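Putative uncharacterized protein (Chaetomium thermophilum, PDB 4XRI) probably carries cargo proteins into the nucleus as an importin-beta transport receptor and, like its family, probably binds a small GTPase. Local coordinates at residues V123-A128 with I163-E168; C252-M257 with A291-S296. The protein carries 2 engineered substitutions. All blocks are in the same frame, centred on the assembly; numbering follows the deposited sequence.

In the fold
Both contacts lie in the N-terminal half of an all-helical HEAT-repeat chain, and they come in series: contact 1 is complete, at residue 168, well before contact 2 begins at 252. Contact 1 joins helix 114-131 to helix 153-168, and contact 2 joins helix 243-260 to helix 285-310. Each pairs segments about 35 residues apart in sequence, on helices that run broadly in the same direction. The centres of the contacts are about 25 Å apart; their nearest atoms come within about 5 Å without touching. No helix is shared, so the two are separate steps of one superhelical stack, in which such lateral helix contacts carry the structure from one layer to the next.

Contact 1: V123-A128 with I163-E168; sequences VIAAIA and IGFICE
Phe165 meets Ala125, and Ile166 meets both Ala125 and Ala128, where segments 123-128 and 163-168 pass with axes 8.7 Å apart at a crossing angle of -34°. Phe165 comes first: its CB sits 3.6 Å from Ala125 CB, and that methyl lies at the edge of the ring, near its plane. With CG anti to its own carbonyl carbon (chi1 -72°), the ring is turned back along helix 114-131 to rest on Gln118, Ala121 and Gln122.

Ile166 follows and bridges the two alanines. Its CG1 approaches the backbone itself, 3.9 Å from Ala125 CA, while its tip CD1 lies 3.8 Å from Ala128 CB and more loosely, at 4.4 Å, beside Ile124 CG2. Met141 and Leu144 of helix 140-150 also touch Ile166, which ties the helix pair to the helix lying between them in sequence.

Every link here is apolar. The two alanines allow the close approach, and the association rests on buried apolar surface and close fit, with nothing directional between the segments.

Contact 2: C252-M257 with A291-S296; sequences CLNRIM and AVEFWS
Phe294 reaches across to Leu253, Asn254 and Met257, and it is the side chain with the largest area buried here. Segments 252-257 and 291-296 run almost exactly parallel, their axes 3° apart and 9.3 Å from each other, with Asn254 and Phe294 level with one another. CG anti to the backbone N (chi1 174°) lays the ring against the side chains of helix 243-260. Leu253 CG comes obliquely to its CE1 at 3.9 Å, and the same leucine packs on Met231 and Val234 of helix 224-238 and on Leu272 of helix 265-280. Thr276 of that last helix also touches the Phe294 side chain, and within the segment Phe294 CD2 lies 3.6 Å above one face of the Trp295 indole.

Asn254 lays its amide along the backbone of the facing helix. Its OD1 is 3.1 Å from Phe294 CB and lies in the plane of the ring, at its edge; amide and ring planes are 39° apart. The other end of the amide, ND2, is hydrogen-bonded to the backbone O of Leu290, one turn before Phe294, and rests 3.5 Å from Glu293 CG.

Met257, one turn beyond Leu253, bends at chi2 and chi3, and this brings its methyl CE to 3.5 Å from Phe294 CZ. The thioether chain and the ring cross at about a right angle.

A buried amide thus sits beside an otherwise apolar wedge. The bond to Leu290 O engages one N-H of ND2 and should fix which way the amide faces, presenting OD1 to the C-H groups of Phe294 CA, CB and CD1, which are weakly positive and probably favour it. The polar grip lends a directional element to a contact otherwise made by aromatic and aliphatic packing.

Contact 1: V123-A128 with I163-E168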
loop_
_atom_site.group_PDB
_atom_site.type_symbol
_atom_site.label_atom_id
_atom_site.label_comp_id
_atom_site.label_asym_id
_atom_site.label_seq_id
_atom_site.Cartn_x
_atom_site.Cartn_y
_atom_site.Cartn_z
ATOM N N VAL A 123 -16.796 21.280 16.995
ATOM C CA VAL A 123 -17.125 21.009 18.387
ATOM C C VAL A 123 -18.464 20.290 18.503
ATOM O O VAL A 123 -18.581 19.274 19.193
ATOM C CB VAL A 123 -17.177 22.310 19.217
ATOM C CG1 VAL A 123 -17.695 22.025 20.616
ATOM C CG2 VAL A 123 -15.806 22.961 19.267
ATOM N N ILE A 124 -19.466 20.824 17.813
ATOM C CA ILE A 124 -20.816 20.274 17.842
ATOM C C ILE A 124 -20.861 18.834 17.330
ATOM O O ILE A 124 -21.545 17.983 17.903
ATOM C CB ILE A 124 -21.773 21.155 17.017
ATOM C CG1 ILE A 124 -22.090 22.433 17.796
ATOM C CG2 ILE A 124 -23.054 20.404 16.675
ATOM C CD1 ILE A 124 -22.823 23.471 16.997
ATOM N N ALA A 125 -20.116 18.567 16.262
ATOM C CA ALA A 125 -20.037 17.229 15.686
ATOM C C ALA A 125 -19.437 16.242 16.681
ATOM O O ALA A 125 -19.910 15.112 16.814
ATOM C CB ALA A 125 -19.215 17.252 14.407
ATOM N N ALA A 126 -18.395 16.687 17.379
ATOM C CA ALA A 126 -17.707 15.862 18.366
ATOM C C ALA A 126 -18.626 15.514 19.534
ATOM O O ALA A 126 -18.648 14.374 20.003
ATOM C CB ALA A 126 -16.465 16.569 18.869
ATOM N N ILE A 127 -19.382 16.502 20.000
ATOM C CA ILE A 127 -20.328 16.291 21.088
ATOM C C ILE A 127 -21.468 15.382 20.635
ATOM O O ILE A 127 -21.883 14.475 21.361
ATOM C CB ILE A 127 -20.910 17.620 21.599
ATOM C CG1 ILE A 127 -19.805 18.495 22.190
ATOM C CG2 ILE A 127 -21.997 17.367 22.631
ATOM C CD1 ILE A 127 -20.298 19.827 22.712
ATOM N N ALA A 128 -21.959 15.628 19.425
ATOM C CA ALA A 128 -23.069 14.863 18.869
ATOM C C ALA A 128 -22.729 13.382 18.734
ATOM O O ALA A 128 -23.576 12.518 18.964
ATOM C CB ALA A 128 -23.477 15.432 17.517
ATOM N N ILE A 163 -23.951 19.802 10.094
ATOM C CA ILE A 163 -24.778 18.703 9.611
ATOM C C ILE A 163 -23.948 17.710 8.800
ATOM O O ILE A 163 -24.066 16.494 8.970
ATOM C CB ILE A 163 -25.951 19.226 8.755
ATOM C CG1 ILE A 163 -27.012 19.877 9.649
ATOM C CG2 ILE A 163 -26.567 18.102 7.939
ATOM C CD1 ILE A 163 -28.101 20.595 8.875
ATOM N N GLY A 164 -23.096 18.240 7.929
ATOM C CA GLY A 164 -22.226 17.419 7.107
ATOM C C GLY A 164 -21.234 16.622 7.932
ATOM O O GLY A 164 -21.005 15.442 7.673
ATOM N N PHE A 165 -20.645 17.277 8.930
ATOM C CA PHE A 165 -19.695 16.636 9.839
ATOM C C PHE A 165 -20.331 15.463 10.570
ATOM O O PHE A 165 -19.725 14.401 10.716
ATOM C CB PHE A 165 -19.156 17.644 10.861
ATOM C CG PHE A 165 -18.194 18.644 10.288
ATOM C CD1 PHE A 165 -17.724 18.514 8.992
ATOM C CD2 PHE A 165 -17.748 19.708 11.054
ATOM C CE1 PHE A 165 -16.836 19.430 8.469
ATOM C CE2 PHE A 165 -16.855 20.625 10.538
ATOM C CZ PHE A 165 -16.397 20.486 9.242
ATOM N N ILE A 166 -21.559 15.671 11.029
ATOM C CA ILE A 166 -22.296 14.660 11.770
ATOM C C ILE A 166 -22.706 13.494 10.869
ATOM O O ILE A 166 -22.563 12.329 11.244
ATOM C CB ILE A 166 -23.544 15.272 12.434
ATOM C CG1 ILE A 166 -23.126 16.216 13.563
ATOM C CG2 ILE A 166 -24.462 14.187 12.968
ATOM C CD1 ILE A 166 -24.262 17.036 14.137
ATOM N N CYS A 167 -23.192 13.810 9.672
ATOM C CA CYS A 167 -23.679 12.786 8.752
ATOM C C CYS A 167 -22.559 11.960 8.122
ATOM O O CYS A 167 -22.779 10.817 7.728
ATOM C CB CYS A 167 -24.528 13.425 7.650
ATOM S SG CYS A 167 -26.190 13.901 8.180
ATOM N N GLU A 168 -21.361 12.529 8.025
ATOM C CA GLU A 168 -20.252 11.820 7.392
ATOM C C GLU A 168 -19.610 10.826 8.352
ATOM O O GLU A 168 -18.917 9.901 7.925
ATOM C CB GLU A 168 -19.192 12.799 6.877
ATOM C CG GLU A 168 -18.278 13.366 7.945
ATOM C CD GLU A 168 -17.133 14.183 7.365
ATOM O OE1 GLU A 168 -16.527 14.977 8.117
ATOM O OE2 GLU A 168 -16.835 14.027 6.162
#

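Contact 2: C252-M257 with A291-S296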
loop_
_atom_site.group_PDB
_atom_site.type_symbol
_atom_site.label_atom_id
_atom_site.label_comp_id
_atom_site.label_asym_id
_atom_site.label_seq_id
_atom_site.Cartn_x
_atom_site.Cartn_y
_atom_site.Cartn_z
ATOM N N CYS A 252 -18.622 16.414 -5.104
ATOM C CA CYS A 252 -19.820 15.659 -4.756
ATOM C C CYS A 252 -20.093 14.586 -5.805
ATOM O O CYS A 252 -20.414 13.442 -5.480
ATOM C CB CYS A 252 -21.020 16.603 -4.633
ATOM S SG CYS A 252 -22.473 15.914 -3.833
ATOM N N LEU A 253 -19.954 14.972 -7.069
ATOM C CA LEU A 253 -20.224 14.086 -8.191
ATOM C C LEU A 253 -19.245 12.912 -8.218
ATOM O O LEU A 253 -19.627 11.778 -8.511
ATOM C CB LEU A 253 -20.158 14.873 -9.501
ATOM C CG LEU A 253 -20.827 14.270 -10.734
ATOM C CD1 LEU A 253 -22.238 13.815 -10.395
ATOM C CD2 LEU A 253 -20.849 15.293 -11.866
ATOM N N ASN A 254 -17.983 13.193 -7.903
ATOM C CA ASN A 254 -16.945 12.169 -7.866
ATOM C C ASN A 254 -17.212 11.120 -6.799
ATOM O O ASN A 254 -16.963 9.932 -7.005
ATOM C CB ASN A 254 -15.573 12.803 -7.629
ATOM C CG ASN A 254 -15.129 13.676 -8.788
ATOM O OD1 ASN A 254 -15.720 13.641 -9.865
ATOM N ND2 ASN A 254 -14.084 14.465 -8.571
ATOM N N ARG A 255 -17.722 11.568 -5.657
ATOM C CA ARG A 255 -18.062 10.662 -4.570
ATOM C C ARG A 255 -19.294 9.837 -4.925
ATOM O O ARG A 255 -19.387 8.660 -4.574
ATOM C CB ARG A 255 -18.287 11.438 -3.269
ATOM C CG ARG A 255 -16.994 11.884 -2.619
ATOM C CD ARG A 255 -17.215 12.789 -1.420
ATOM N NE ARG A 255 -15.943 13.357 -0.977
ATOM C CZ ARG A 255 -15.774 14.064 0.134
ATOM N NH1 ARG A 255 -16.800 14.301 0.939
ATOM N NH2 ARG A 255 -14.570 14.533 0.440
ATOM N N ILE A 256 -20.233 10.462 -5.630
ATOM C CA ILE A 256 -21.429 9.768 -6.094
ATOM C C ILE A 256 -21.060 8.629 -7.041
ATOM O O ILE A 256 -21.546 7.504 -6.898
ATOM C CB ILE A 256 -22.402 10.734 -6.801
ATOM C CG1 ILE A 256 -23.103 11.628 -5.773
ATOM C CG2 ILE A 256 -23.429 9.961 -7.619
ATOM C CD1 ILE A 256 -23.891 12.760 -6.384
ATOM N N MET A 257 -20.189 8.927 -8.001
ATOM C CA MET A 257 -19.723 7.924 -8.952
ATOM C C MET A 257 -18.996 6.780 -8.249
ATOM O O MET A 257 -19.192 5.613 -8.581
ATOM C CB MET A 257 -18.803 8.565 -9.993
ATOM C CG MET A 257 -18.237 7.579 -11.019
ATOM S SD MET A 257 -19.519 6.767 -12.000
ATOM C CE MET A 257 -20.290 8.181 -12.780
ATOM N N ALA A 291 -12.839 17.380 -12.516
ATOM C CA ALA A 291 -13.530 16.774 -13.642
ATOM C C ALA A 291 -12.685 15.658 -14.252
ATOM O O ALA A 291 -13.218 14.644 -14.693
ATOM C CB ALA A 291 -13.871 17.828 -14.687
ATOM N N VAL A 292 -11.370 15.848 -14.277
ATOM C CA VAL A 292 -10.459 14.798 -14.723
ATOM C C VAL A 292 -10.512 13.636 -13.739
ATOM O O VAL A 292 -10.525 12.467 -14.133
ATOM C CB VAL A 292 -9.007 15.313 -14.852
ATOM C CG1 VAL A 292 -8.030 14.148 -14.959
ATOM C CG2 VAL A 292 -8.881 16.226 -16.054
ATOM N N GLU A 293 -10.554 13.976 -12.455
ATOM C CA GLU A 293 -10.673 12.987 -11.392
ATOM C C GLU A 293 -11.963 12.181 -11.526
ATOM O O GLU A 293 -12.005 10.998 -11.176
ATOM C CB GLU A 293 -10.612 13.675 -10.026
ATOM C CG GLU A 293 -10.987 12.795 -8.840
ATOM C CD GLU A 293 -9.988 11.680 -8.591
ATOM O OE1 GLU A 293 -8.840 11.781 -9.075
ATOM O OE2 GLU A 293 -10.352 10.699 -7.909
ATOM N N PHE A 294 -13.011 12.824 -12.036
ATOM C CA PHE A 294 -14.274 12.141 -12.295
ATOM C C PHE A 294 -14.065 10.943 -13.202
ATOM O O PHE A 294 -14.563 9.847 -12.931
ATOM C CB PHE A 294 -15.294 13.093 -12.929
ATOM C CG PHE A 294 -16.575 12.419 -13.348
ATOM C CD1 PHE A 294 -17.624 12.285 -12.454
ATOM C CD2 PHE A 294 -16.731 11.923 -14.635
ATOM C CE1 PHE A 294 -18.800 11.668 -12.832
ATOM C CE2 PHE A 294 -17.904 11.303 -15.015
ATOM C CZ PHE A 294 -18.939 11.179 -14.115
ATOM N N TRP A 295 -13.326 11.161 -14.284
ATOM C CA TRP A 295 -13.104 10.116 -15.271
ATOM C C TRP A 295 -12.044 9.124 -14.822
ATOM O O TRP A 295 -12.049 7.971 -15.243
ATOM C CB TRP A 295 -12.738 10.739 -16.613
ATOM C CG TRP A 295 -13.956 11.239 -17.297
ATOM C CD1 TRP A 295 -14.329 12.538 -17.485
ATOM C CD2 TRP A 295 -15.007 10.432 -17.837
ATOM N NE1 TRP A 295 -15.539 12.588 -18.136
ATOM C CE2 TRP A 295 -15.976 11.312 -18.360
ATOM C CE3 TRP A 295 -15.216 9.054 -17.937
ATOM C CZ2 TRP A 295 -17.136 10.851 -18.983
ATOM C CZ3 TRP A 295 -16.366 8.601 -18.553
ATOM C CH2 TRP A 295 -17.314 9.495 -19.064
ATOM N N SER A 296 -11.160 9.569 -13.937
ATOM C CA SER A 296 -10.234 8.661 -13.278
ATOM C C SER A 296 -11.013 7.709 -12.374
ATOM O O SER A 296 -10.716 6.516 -12.306
ATOM C CB SER A 296 -9.188 9.439 -12.474
ATOM O OG SER A 296 -8.276 10.099 -13.336
#